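PDB 7LBJ: geranyltranstransferase from Stenotrophomonas maltophilia, which belongs to the FPP/GGPP synthase family and probably condenses isoprenoid diphosphates to make farnesyl diphosphate, with magnesium as cofactor. Local coordinates for residues 28-33 with 46-51; 72-77 with 199-204; 227-232 with 258-263; 276-281 with 286-291. One frame throughout, in Å; residues are numbered along the deposited sequence.

All four contacts belong to one all-helical prenyltransferase fold and follow one another along the chain without touching. Contact 1 and contact 3 lie on opposite sides of the chain's centre, about 35 Å apart between centres. Contact 1 runs into the glycine- and arginine-containing loop that binds diphosphate in relatives, and contact 3 includes a DDxxD sequence matching the second aspartate-rich motif, which binds magnesium in relatives. Contact 2 is apolar packing at helix ends, while contact 4, about 18 Å away between centres, joins two helix ends through an arginine bonded to backbone carbonyls. Contact 4 shares helix 260-277 with contact 3, one at each end of it, their centres about 25 Å apart.

Contact 1 (28-33 with 46-51)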
loop_
_atom_site.group_PDB
_atom_site.type_symbol
_atom_site.label_atom_id
_atom_site.label_comp_id
_atom_site.label_asym_id
_atom_site.label_seq_id
_atom_site.Cartn_x
_atom_site.Cartn_y
_atom_site.Cartn_z
ATOM N N ALA A 28 7.683 18.391 -0.882
ATOM C CA ALA A 28 8.648 18.140 0.186
ATOM C C ALA A 28 8.588 16.694 0.674
ATOM O O ALA A 28 9.586 16.179 1.186
ATOM C CB ALA A 28 8.406 19.097 1.354
ATOM N N ALA A 29 7.437 16.032 0.532
ATOM C CA ALA A 29 7.253 14.665 1.032
ATOM C C ALA A 29 7.779 13.577 0.101
ATOM O O ALA A 29 7.992 12.446 0.559
ATOM C CB ALA A 29 5.772 14.377 1.284
ATOM N N LEU A 30 7.979 13.867 -1.151
ATOM C CA LEU A 30 8.441 12.846 -2.076
ATOM C C LEU A 30 9.959 12.880 -2.236
ATOM O O LEU A 30 10.577 13.947 -2.157
ATOM C CB LEU A 30 7.784 13.049 -3.442
ATOM C CG LEU A 30 6.286 12.781 -3.453
ATOM C CD1 LEU A 30 5.738 13.319 -4.749
ATOM C CD2 LEU A 30 6.014 11.283 -3.333
ATOM N N PRO A 31 10.580 11.721 -2.492
ATOM C CA PRO A 31 12.036 11.686 -2.687
ATOM C C PRO A 31 12.469 12.533 -3.873
ATOM O O PRO A 31 11.725 12.721 -4.837
ATOM C CB PRO A 31 12.331 10.204 -2.940
ATOM C CG PRO A 31 11.101 9.459 -2.485
ATOM C CD PRO A 31 9.956 10.398 -2.678
ATOM N N SER A 32 13.700 13.030 -3.796
ATOM C CA SER A 32 14.224 13.899 -4.837
ATOM C C SER A 32 14.494 13.106 -6.109
ATOM O O SER A 32 14.944 11.962 -6.047
ATOM C CB SER A 32 15.523 14.571 -4.383
ATOM O OG SER A 32 16.325 14.914 -5.510
ATOM N N PRO A 33 14.267 13.702 -7.280
ATOM C CA PRO A 33 14.620 13.022 -8.533
ATOM C C PRO A 33 16.113 12.816 -8.711
ATOM O O PRO A 33 16.514 12.039 -9.587
ATOM C CB PRO A 33 14.052 13.960 -9.604
ATOM C CG PRO A 33 14.090 15.314 -8.947
ATOM C CD PRO A 33 13.757 15.065 -7.506
ATOM N N TYR A 46 6.193 12.749 -11.139
ATOM C CA TYR A 46 5.428 12.991 -12.358
ATOM C C TYR A 46 3.971 12.602 -12.182
ATOM O O TYR A 46 3.075 13.226 -12.777
ATOM C CB TYR A 46 6.049 12.203 -13.509
ATOM C CG TYR A 46 5.414 12.400 -14.862
ATOM C CD1 TYR A 46 5.744 13.496 -15.652
ATOM C CD2 TYR A 46 4.506 11.480 -15.370
ATOM C CE1 TYR A 46 5.179 13.675 -16.912
ATOM C CE2 TYR A 46 3.923 11.661 -16.638
ATOM C CZ TYR A 46 4.268 12.757 -17.402
ATOM O OH TYR A 46 3.698 12.934 -18.663
ATOM N N SER A 47 3.720 11.568 -11.378
ATOM C CA SER A 47 2.383 11.031 -11.184
ATOM C C SER A 47 1.553 11.797 -10.165
ATOM O O SER A 47 0.359 11.508 -10.042
ATOM C CB SER A 47 2.473 9.557 -10.728
ATOM O OG SER A 47 3.211 8.784 -11.660
ATOM N N VAL A 48 2.127 12.725 -9.394
ATOM C CA VAL A 48 1.265 13.386 -8.420
ATOM C C VAL A 48 1.464 14.901 -8.356
ATOM O O VAL A 48 0.531 15.622 -7.984
ATOM C CB VAL A 48 1.410 12.727 -7.030
ATOM C CG1 VAL A 48 2.672 13.109 -6.392
ATOM C CG2 VAL A 48 0.230 13.106 -6.140
ATOM N N LEU A 49 2.630 15.409 -8.760
ATOM C CA LEU A 49 2.832 16.850 -8.725
ATOM C C LEU A 49 2.280 17.492 -9.997
ATOM O O LEU A 49 1.995 16.821 -10.996
ATOM C CB LEU A 49 4.320 17.215 -8.551
ATOM C CG LEU A 49 5.002 16.650 -7.281
ATOM C CD1 LEU A 49 6.454 17.061 -7.148
ATOM C CD2 LEU A 49 4.220 17.040 -6.033
ATOM N N GLY A 50 2.127 18.808 -9.946
ATOM C CA GLY A 50 1.704 19.567 -11.106
ATOM C C GLY A 50 0.262 20.020 -11.095
ATOM O O GLY A 50 -0.294 20.270 -12.176
ATOM N N GLY A 51 -0.360 20.132 -9.924
ATOM C CA GLY A 51 -1.654 20.786 -9.817
ATOM C C GLY A 51 -2.848 19.865 -9.951
ATOM O O GLY A 51 -2.806 18.724 -9.488
#
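Leu30 puts its CD1 methyl against one branch of Val48; it carries one side of the contact alone, while Val48 and Leu49 share the other. The side chains of Leu30 and Val48 meet at a slant, with Leu30 CD1 only 3.5 Å from Val48 CG1, a little closer than usual van der Waals contact. Val48 CG1 sits between the backbone N and the carbonyl carbon of its own residue (chi1 75°), which turns that methyl toward Leu30. Leu30 reaches across because its CG is anti to the carbonyl carbon and its CD1 continues the chain outward. A second, looser touch comes from Leu49, whose CD2 is 4.2 Å from the same Leu30 CD1, so one methyl meets two successive residues. No hydrogen bond crosses between the segments; the joint is purely apolar.

Beyond Val48 and Leu49 the loop passes through Gly50, at positive phi, into a GGKRxRP sequence that begins at Gly51, a motif that in relatives helps bind the homoallylic diphosphate. The carbonyl of Val48 accepts a hydrogen bond from Arg54 of that motif, and Gly50 N bonds to Glu23. The contact thus packs the residue just past helix 11-29 against the loop between helices 38-46 and 55-65, while Val48 also rests on Glu82 and Ala86 of helix 75-92.

Contact 2 (72-77 with 199-204)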
loop_
_atom_site.group_PDB
_atom_site.type_symbol
_atom_site.label_atom_id
_atom_site.label_comp_id
_atom_site.label_asym_id
_atom_site.label_seq_id
_atom_site.Cartn_x
_atom_site.Cartn_y
_atom_site.Cartn_z
ATOM N N GLU A 72 -1.954 22.304 9.714
ATOM C CA GLU A 72 -0.822 21.460 10.090
ATOM C C GLU A 72 -1.280 20.117 10.632
ATOM O O GLU A 72 -0.561 19.117 10.497
ATOM C CB GLU A 72 0.051 22.159 11.132
ATOM C CG GLU A 72 0.825 23.343 10.594
ATOM C CD GLU A 72 0.028 24.629 10.658
ATOM O OE1 GLU A 72 -1.133 24.594 11.124
ATOM O OE2 GLU A 72 0.572 25.684 10.251
ATOM N N SER A 73 -2.461 20.077 11.256
ATOM C CA SER A 73 -3.046 18.840 11.766
ATOM C C SER A 73 -3.660 17.996 10.670
ATOM O O SER A 73 -4.072 16.864 10.940
ATOM C CB SER A 73 -4.145 19.135 12.790
ATOM O OG SER A 73 -3.638 19.736 13.965
ATOM N N LEU A 74 -3.773 18.537 9.462
ATOM C CA LEU A 74 -4.484 17.887 8.381
ATOM C C LEU A 74 -3.585 17.477 7.225
ATOM O O LEU A 74 -4.029 16.696 6.374
ATOM C CB LEU A 74 -5.598 18.832 7.874
ATOM C CG LEU A 74 -6.687 19.127 8.925
ATOM C CD1 LEU A 74 -7.452 20.392 8.593
ATOM C CD2 LEU A 74 -7.676 17.937 9.036
ATOM N N ASP A 75 -2.346 17.989 7.170
ATOM C CA ASP A 75 -1.493 17.815 5.994
ATOM C C ASP A 75 -1.250 16.341 5.674
ATOM O O ASP A 75 -1.316 15.937 4.506
ATOM C CB ASP A 75 -0.145 18.525 6.186
ATOM C CG ASP A 75 -0.247 20.054 6.125
ATOM O OD1 ASP A 75 -1.089 20.597 5.374
ATOM O OD2 ASP A 75 0.540 20.724 6.831
ATOM N N ALA A 76 -0.919 15.526 6.687
ATOM C CA ALA A 76 -0.649 14.113 6.418
ATOM C C ALA A 76 -1.887 13.418 5.872
ATOM O O ALA A 76 -1.805 12.628 4.921
ATOM C CB ALA A 76 -0.163 13.390 7.685
ATOM N N ALA A 77 -3.046 13.672 6.483
ATOM C CA ALA A 77 -4.264 13.045 5.978
ATOM C C ALA A 77 -4.550 13.504 4.562
ATOM O O ALA A 77 -4.924 12.692 3.705
ATOM C CB ALA A 77 -5.461 13.359 6.880
ATOM N N ALA A 199 -12.426 15.052 9.589
ATOM C CA ALA A 199 -13.255 15.219 10.775
ATOM C C ALA A 199 -12.623 14.543 11.981
ATOM O O ALA A 199 -12.704 15.065 13.098
ATOM C CB ALA A 199 -14.659 14.666 10.522
ATOM N N LEU A 200 -11.981 13.379 11.777
ATOM C CA LEU A 200 -11.245 12.760 12.879
ATOM C C LEU A 200 -10.147 13.685 13.387
ATOM O O LEU A 200 -9.948 13.819 14.601
ATOM C CB LEU A 200 -10.641 11.432 12.439
ATOM C CG LEU A 200 -11.618 10.274 12.294
ATOM C CD1 LEU A 200 -10.887 9.093 11.666
ATOM C CD2 LEU A 200 -12.163 9.905 13.667
ATOM N N CYS A 201 -9.419 14.335 12.475
ATOM C CA CYS A 201 -8.371 15.243 12.933
ATOM C C CYS A 201 -8.975 16.448 13.646
ATOM O O CYS A 201 -8.324 17.051 14.509
ATOM C CB CYS A 201 -7.488 15.678 11.763
ATOM S SG CYS A 201 -6.475 14.363 11.061
ATOM N N GLY A 202 -10.210 16.808 13.297
ATOM C CA GLY A 202 -10.991 17.810 13.992
ATOM C C GLY A 202 -11.618 17.339 15.287
ATOM O O GLY A 202 -12.317 18.114 15.947
ATOM N N GLN A 203 -11.389 16.075 15.658
ATOM C CA GLN A 203 -11.895 15.480 16.894
ATOM C C GLN A 203 -13.417 15.388 16.901
ATOM O O GLN A 203 -14.053 15.504 17.952
ATOM C CB GLN A 203 -11.378 16.230 18.127
ATOM C CG GLN A 203 -9.866 16.388 18.074
ATOM C CD GLN A 203 -9.262 17.066 19.285
ATOM O OE1 GLN A 203 -9.743 16.925 20.405
ATOM N NE2 GLN A 203 -8.178 17.784 19.062
ATOM N N ALA A 204 -14.008 15.158 15.734
ATOM C CA ALA A 204 -15.451 14.965 15.645
ATOM C C ALA A 204 -15.880 13.708 16.388
ATOM O O ALA A 204 -15.143 12.721 16.448
ATOM C CB ALA A 204 -15.873 14.835 14.183
#
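Cys201 is the centre of this contact, the last helical residue of helix 176-201, with its side chain aimed at the turn that leads into helix 75-92. Its CB packs against a methyl of Leu74, at 3.5 Å from Leu74 CD2, and both CB and SG lie close to the backbone of Ser73, with Cys201 SG 3.5 Å and Cys201 CB 3.7 Å from Ser73 O. The SG is anti to the carbonyl carbon of its own residue (chi1 -68°), and this turns the sulfur toward the start of helix 75-92, where Ala77 CB lies 4.4 Å from Cys201 SG as a looser apolar neighbour.

Leu74 comes in from the flank: its CB points to one side, and the chain reaches back so that CD2, at the far end, makes the touch. Ser73 contributes mainly through its backbone, and its CA and that of Cys201 are 6.5 Å apart, the nearest pair of the two segments.

Just past Cys201 the helix ends in a Schellman motif. Gln203 takes positive phi, Ala204 N bonds to Ala199 O at 2.9 Å, and Gln203 N bonds to Leu200 O at the same length. The contact joins the C-terminal end of one helix to the N-terminal end of another in the all-helical prenyltransferase fold. Cys201 also touches Cys146 of helix 140-154. Leu74 is backed by Val60 and Tyr61 of helix 55-65, and the neighbouring Asp75 forms a salt bridge with Arg21.

Contact 3 (227-232 with 258-263)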
loop_
_atom_site.group_PDB
_atom_site.type_symbol
_atom_site.label_atom_id
_atom_site.label_comp_id
_atom_site.label_asym_id
_atom_site.label_seq_id
_atom_site.Cartn_x
_atom_site.Cartn_y
_atom_site.Cartn_z
ATOM N N ASP A 227 -19.831 13.402 -14.214
ATOM C CA ASP A 227 -18.842 12.968 -15.198
ATOM C C ASP A 227 -19.516 12.267 -16.367
ATOM O O ASP A 227 -19.210 12.544 -17.534
ATOM C CB ASP A 227 -17.816 12.041 -14.539
ATOM C CG ASP A 227 -16.613 12.792 -13.957
ATOM O OD1 ASP A 227 -16.641 14.040 -13.904
ATOM O OD2 ASP A 227 -15.638 12.125 -13.549
ATOM N N ASP A 228 -20.449 11.357 -16.066
ATOM C CA ASP A 228 -21.184 10.658 -17.116
ATOM C C ASP A 228 -21.934 11.630 -18.010
ATOM O O ASP A 228 -21.925 11.488 -19.240
ATOM C CB ASP A 228 -22.171 9.666 -16.503
ATOM C CG ASP A 228 -21.522 8.371 -16.101
ATOM O OD1 ASP A 228 -20.272 8.280 -16.161
ATOM O OD2 ASP A 228 -22.265 7.437 -15.734
ATOM N N ILE A 229 -22.603 12.615 -17.408
ATOM C CA ILE A 229 -23.334 13.598 -18.204
ATOM C C ILE A 229 -22.379 14.369 -19.105
ATOM O O ILE A 229 -22.667 14.598 -20.291
ATOM C CB ILE A 229 -24.145 14.533 -17.285
ATOM C CG1 ILE A 229 -25.318 13.774 -16.662
ATOM C CG2 ILE A 229 -24.670 15.733 -18.070
ATOM C CD1 ILE A 229 -25.915 14.470 -15.459
ATOM N N LEU A 230 -21.220 14.759 -18.569
ATOM C CA LEU A 230 -20.252 15.520 -19.356
ATOM C C LEU A 230 -19.703 14.695 -20.513
ATOM O O LEU A 230 -19.509 15.220 -21.616
ATOM C CB LEU A 230 -19.111 15.996 -18.462
ATOM C CG LEU A 230 -19.474 17.080 -17.456
ATOM C CD1 LEU A 230 -18.318 17.295 -16.493
ATOM C CD2 LEU A 230 -19.828 18.369 -18.177
ATOM N N ASP A 231 -19.431 13.406 -20.271
ATOM C CA ASP A 231 -18.948 12.524 -21.332
ATOM C C ASP A 231 -19.905 12.508 -22.520
ATOM O O ASP A 231 -19.471 12.568 -23.677
ATOM C CB ASP A 231 -18.745 11.108 -20.785
ATOM C CG ASP A 231 -17.493 10.981 -19.939
ATOM O OD1 ASP A 231 -16.637 11.891 -19.978
ATOM O OD2 ASP A 231 -17.363 9.964 -19.226
ATOM N N VAL A 232 -21.215 12.448 -22.258
ATOM C CA VAL A 232 -22.186 12.496 -23.351
ATOM C C VAL A 232 -22.207 13.880 -23.988
ATOM O O VAL A 232 -22.367 14.015 -25.209
ATOM C CB VAL A 232 -23.583 12.089 -22.853
ATOM C CG1 VAL A 232 -24.574 12.094 -24.009
ATOM C CG2 VAL A 232 -23.542 10.720 -22.196
ATOM N N LEU A 258 -30.608 5.569 -17.417
ATOM C CA LEU A 258 -31.733 6.372 -16.958
ATOM C C LEU A 258 -32.300 7.282 -18.033
ATOM O O LEU A 258 -33.362 7.867 -17.816
ATOM C CB LEU A 258 -31.323 7.229 -15.760
ATOM C CG LEU A 258 -30.957 6.436 -14.508
ATOM C CD1 LEU A 258 -30.260 7.362 -13.520
ATOM C CD2 LEU A 258 -32.198 5.822 -13.911
ATOM N N GLY A 259 -31.624 7.419 -19.172
ATOM C CA GLY A 259 -31.926 8.523 -20.065
ATOM C C GLY A 259 -31.212 9.770 -19.583
ATOM O O GLY A 259 -30.865 9.878 -18.400
ATOM N N MET A 260 -30.951 10.715 -20.488
ATOM C CA MET A 260 -30.191 11.898 -20.093
ATOM C C MET A 260 -30.974 12.742 -19.091
ATOM O O MET A 260 -30.428 13.176 -18.069
ATOM C CB MET A 260 -29.813 12.714 -21.329
ATOM C CG MET A 260 -29.047 13.982 -21.017
ATOM S SD MET A 260 -27.532 13.722 -20.061
ATOM C CE MET A 260 -26.600 12.743 -21.198
ATOM N N ASP A 261 -32.262 12.982 -19.368
ATOM C CA ASP A 261 -33.112 13.682 -18.406
ATOM C C ASP A 261 -33.110 12.999 -17.037
ATOM O O ASP A 261 -33.082 13.669 -15.992
ATOM C CB ASP A 261 -34.535 13.771 -18.947
ATOM C CG ASP A 261 -34.683 14.846 -20.007
ATOM O OD1 ASP A 261 -33.666 15.473 -20.377
ATOM O OD2 ASP A 261 -35.817 15.061 -20.464
ATOM N N GLY A 262 -33.154 11.666 -17.016
ATOM C CA GLY A 262 -33.184 10.960 -15.743
ATOM C C GLY A 262 -31.900 11.132 -14.952
ATOM O O GLY A 262 -31.929 11.284 -13.727
ATOM N N ALA A 263 -30.756 11.121 -15.642
ATOM C CA ALA A 263 -29.478 11.296 -14.955
ATOM C C ALA A 263 -29.324 12.725 -14.448
ATOM O O ALA A 263 -28.749 12.951 -13.377
ATOM C CB ALA A 263 -28.318 10.938 -15.891
#
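Met260 fills the hollow between Ile229 and Val232, which stand about one turn apart on helix 206-233. The sulfur and the terminal methyl share the work. Its CE pushes straight at the end of Val232, tip to tip, lying 3.5 Å from Val232 CB and about as close to CG1, with CG2 slightly farther off, so that the branched end of the valine receives the methyl. The sulfur stays behind it against Ile229, with Met260 SD 4.0 Å from Ile229 CG2 and 4.1 Å from Ile229 CG1, the two side chains meeting at an angle. A bent chain makes this possible: CG leaves anti to the backbone N, and then chi2 (56°) and chi3 (63°) both fold, bringing CE round to Val232.

Ile229 is in turn a bump for the other side. Its CG1 lies 4.2 Å from Ala263 CB, and its CD1 reaches over the backbone to 3.8 Å from Ala263 O. The small alanine gives room for the isoleucine one turn along from Met260. Gly259, at positive phi, takes the N-cap position of helix 260-277, and Ala263 N bonds to Gly259 O, the first turn that presents Met260 and Ala263 together.

Residues 227-231 match the second DDxxD motif of the family, whose aspartates bind magnesium in relatives; Ile229 lies among them, its side chain reaching helix 260-277. Pro255 of helix 254-258 touches Val232, Met260 and Ala263, so helices 206-233, 254-258 and 260-277 converge here, and Ile229 continues onto Lys264 and Leu267.

Contact 4 (276-281 with 286-291); sequences SILARY and DALRAL
With CG anti to its carbonyl carbon (chi1 -77°) and an extended chain from CG to NE, Arg289 runs out from helix 286-297 to the turn at 278-281, and there its NH2 bonds two backbone carbonyls. Arg289 NH2 gives a fairly straight bond to Tyr281 O at 2.9 Å (163°), with that oxygen in the guanidinium plane. A more bent one goes to Leu278 O at 2.8 Å (131°), an oxygen tilted out of the plane. In both cases the donor stands above the carbonyl plane. Leu278 O also accepts the backbone N of Tyr281 at 3.1 Å, the bond of a type I turn from Leu278 to Tyr281, and the two donors arrive from opposite faces. Arg289 NH1 makes a salt bridge with Asp286 OD1, 2.9 Å away and one turn back on the same helix. It bonds to Gly282 O too, so the bonds on NH1 and NH2 fix the orientation of the guanidinium.

Beside these polar bonds, Leu278 points its CD1 at 3.8 Å from Leu288 CB, the two side chains crossing at about a right angle. The same methyl lies 4.0 Å from Arg289 CG, where the leucine and the arginine stem slide past each other in opposite directions.

The contact ties the turn that follows helix 260-277 to the start of helix 286-297. Leu278 and Leu288 both rest on Phe215 of helix 206-233, and Tyr281 OH bonds to Gln208 and Gln211 of that helix.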
loop_
_atom_site.group_PDB
_atom_site.type_symbol
_atom_site.label_atom_id
_atom_site.label_comp_id
_atom_site.label_asym_id
_atom_site.label_seq_id
_atom_site.Cartn_x
_atom_site.Cartn_y
_atom_site.Cartn_z
ATOM N N SER A 276 -28.873 20.005 1.950
ATOM C CA SER A 276 -29.763 19.802 3.100
ATOM C C SER A 276 -29.036 19.195 4.299
ATOM O O SER A 276 -29.417 19.456 5.453
ATOM C CB SER A 276 -30.932 18.889 2.713
ATOM O OG SER A 276 -30.477 17.529 2.657
ATOM N N ILE A 277 -28.037 18.344 4.054
ATOM C CA ILE A 277 -27.344 17.674 5.161
ATOM C C ILE A 277 -26.563 18.684 5.982
ATOM O O ILE A 277 -26.467 18.559 7.210
ATOM C CB ILE A 277 -26.432 16.546 4.643
ATOM C CG1 ILE A 277 -27.273 15.443 3.997
ATOM C CG2 ILE A 277 -25.581 15.925 5.795
ATOM C CD1 ILE A 277 -26.465 14.540 3.069
ATOM N N LEU A 278 -26.014 19.712 5.328
ATOM C CA LEU A 278 -25.200 20.712 6.009
ATOM C C LEU A 278 -25.978 21.965 6.387
ATOM O O LEU A 278 -25.366 22.957 6.802
ATOM C CB LEU A 278 -24.008 21.117 5.133
ATOM C CG LEU A 278 -23.072 20.011 4.650
ATOM C CD1 LEU A 278 -21.859 20.593 3.917
ATOM C CD2 LEU A 278 -22.635 19.119 5.817
ATOM N N ALA A 279 -27.304 21.954 6.255
ATOM C CA ALA A 279 -28.046 23.211 6.302
ATOM C C ALA A 279 -27.952 23.909 7.659
ATOM O O ALA A 279 -28.102 25.133 7.726
ATOM C CB ALA A 279 -29.515 22.966 5.929
ATOM N N ARG A 280 -27.687 23.180 8.737
ATOM C CA ARG A 280 -27.710 23.823 10.042
ATOM C C ARG A 280 -26.382 24.461 10.428
ATOM O O ARG A 280 -26.339 25.209 11.412
ATOM C CB ARG A 280 -28.134 22.819 11.113
ATOM C CG ARG A 280 -29.621 22.472 11.049
ATOM C CD ARG A 280 -29.937 21.359 12.017
ATOM N NE ARG A 280 -31.338 20.962 11.974
ATOM C CZ ARG A 280 -31.783 19.785 12.390
ATOM N NH1 ARG A 280 -30.951 18.849 12.821
ATOM N NH2 ARG A 280 -33.094 19.544 12.381
ATOM N N TYR A 281 -25.316 24.199 9.676
ATOM C CA TYR A 281 -24.014 24.775 9.971
ATOM C C TYR A 281 -23.968 26.243 9.567
ATOM O O TYR A 281 -24.726 26.708 8.711
ATOM C CB TYR A 281 -22.909 24.032 9.225
ATOM C CG TYR A 281 -22.601 22.633 9.732
ATOM C CD1 TYR A 281 -23.303 21.532 9.252
ATOM C CD2 TYR A 281 -21.585 22.407 10.664
ATOM C CE1 TYR A 281 -23.033 20.256 9.702
ATOM C CE2 TYR A 281 -21.298 21.125 11.110
ATOM C CZ TYR A 281 -22.028 20.058 10.624
ATOM O OH TYR A 281 -21.765 18.774 11.053
ATOM N N ASP A 286 -19.028 26.420 4.641
ATOM C CA ASP A 286 -19.079 26.942 3.277
ATOM C C ASP A 286 -18.074 26.260 2.356
ATOM O O ASP A 286 -18.344 26.114 1.156
ATOM C CB ASP A 286 -18.863 28.462 3.263
ATOM C CG ASP A 286 -20.139 29.236 3.563
ATOM O OD1 ASP A 286 -21.227 28.621 3.582
ATOM O OD2 ASP A 286 -20.064 30.462 3.767
ATOM N N ALA A 287 -16.906 25.856 2.874
ATOM C CA ALA A 287 -15.939 25.160 2.030
ATOM C C ALA A 287 -16.490 23.807 1.580
ATOM O O ALA A 287 -16.450 23.476 0.387
ATOM C CB ALA A 287 -14.609 24.992 2.766
ATOM N N LEU A 288 -17.028 23.018 2.510
ATOM C CA LEU A 288 -17.647 21.756 2.107
ATOM C C LEU A 288 -18.797 22.004 1.140
ATOM O O LEU A 288 -18.950 21.281 0.148
ATOM C CB LEU A 288 -18.146 20.979 3.327
ATOM C CG LEU A 288 -17.148 20.112 4.084
ATOM C CD1 LEU A 288 -17.854 19.436 5.245
ATOM C CD2 LEU A 288 -16.534 19.066 3.157
ATOM N N ARG A 289 -19.609 23.033 1.405
ATOM C CA ARG A 289 -20.734 23.319 0.520
ATOM C C ARG A 289 -20.249 23.597 -0.888
ATOM O O ARG A 289 -20.885 23.185 -1.864
ATOM C CB ARG A 289 -21.538 24.509 1.031
ATOM C CG ARG A 289 -22.457 24.210 2.204
ATOM C CD ARG A 289 -23.067 25.530 2.718
ATOM N NE ARG A 289 -23.890 25.299 3.899
ATOM C CZ ARG A 289 -23.724 25.891 5.074
ATOM N NH1 ARG A 289 -22.827 26.854 5.252
ATOM N NH2 ARG A 289 -24.493 25.524 6.093
ATOM N N ALA A 290 -19.104 24.278 -1.012
ATOM C CA ALA A 290 -18.608 24.639 -2.331
ATOM C C ALA A 290 -17.990 23.456 -3.052
ATOM O O ALA A 290 -17.987 23.434 -4.291
ATOM C CB ALA A 290 -17.602 25.796 -2.227
ATOM N N LEU A 291 -17.449 22.480 -2.316
ATOM C CA LEU A 291 -16.998 21.253 -2.965
ATOM C C LEU A 291 -18.180 20.473 -3.523
ATOM O O LEU A 291 -18.089 19.882 -4.602
ATOM C CB LEU A 291 -16.186 20.386 -1.992
ATOM C CG LEU A 291 -14.870 21.002 -1.518
ATOM C CD1 LEU A 291 -14.223 20.169 -0.409
ATOM C CD2 LEU A 291 -13.908 21.172 -2.693
#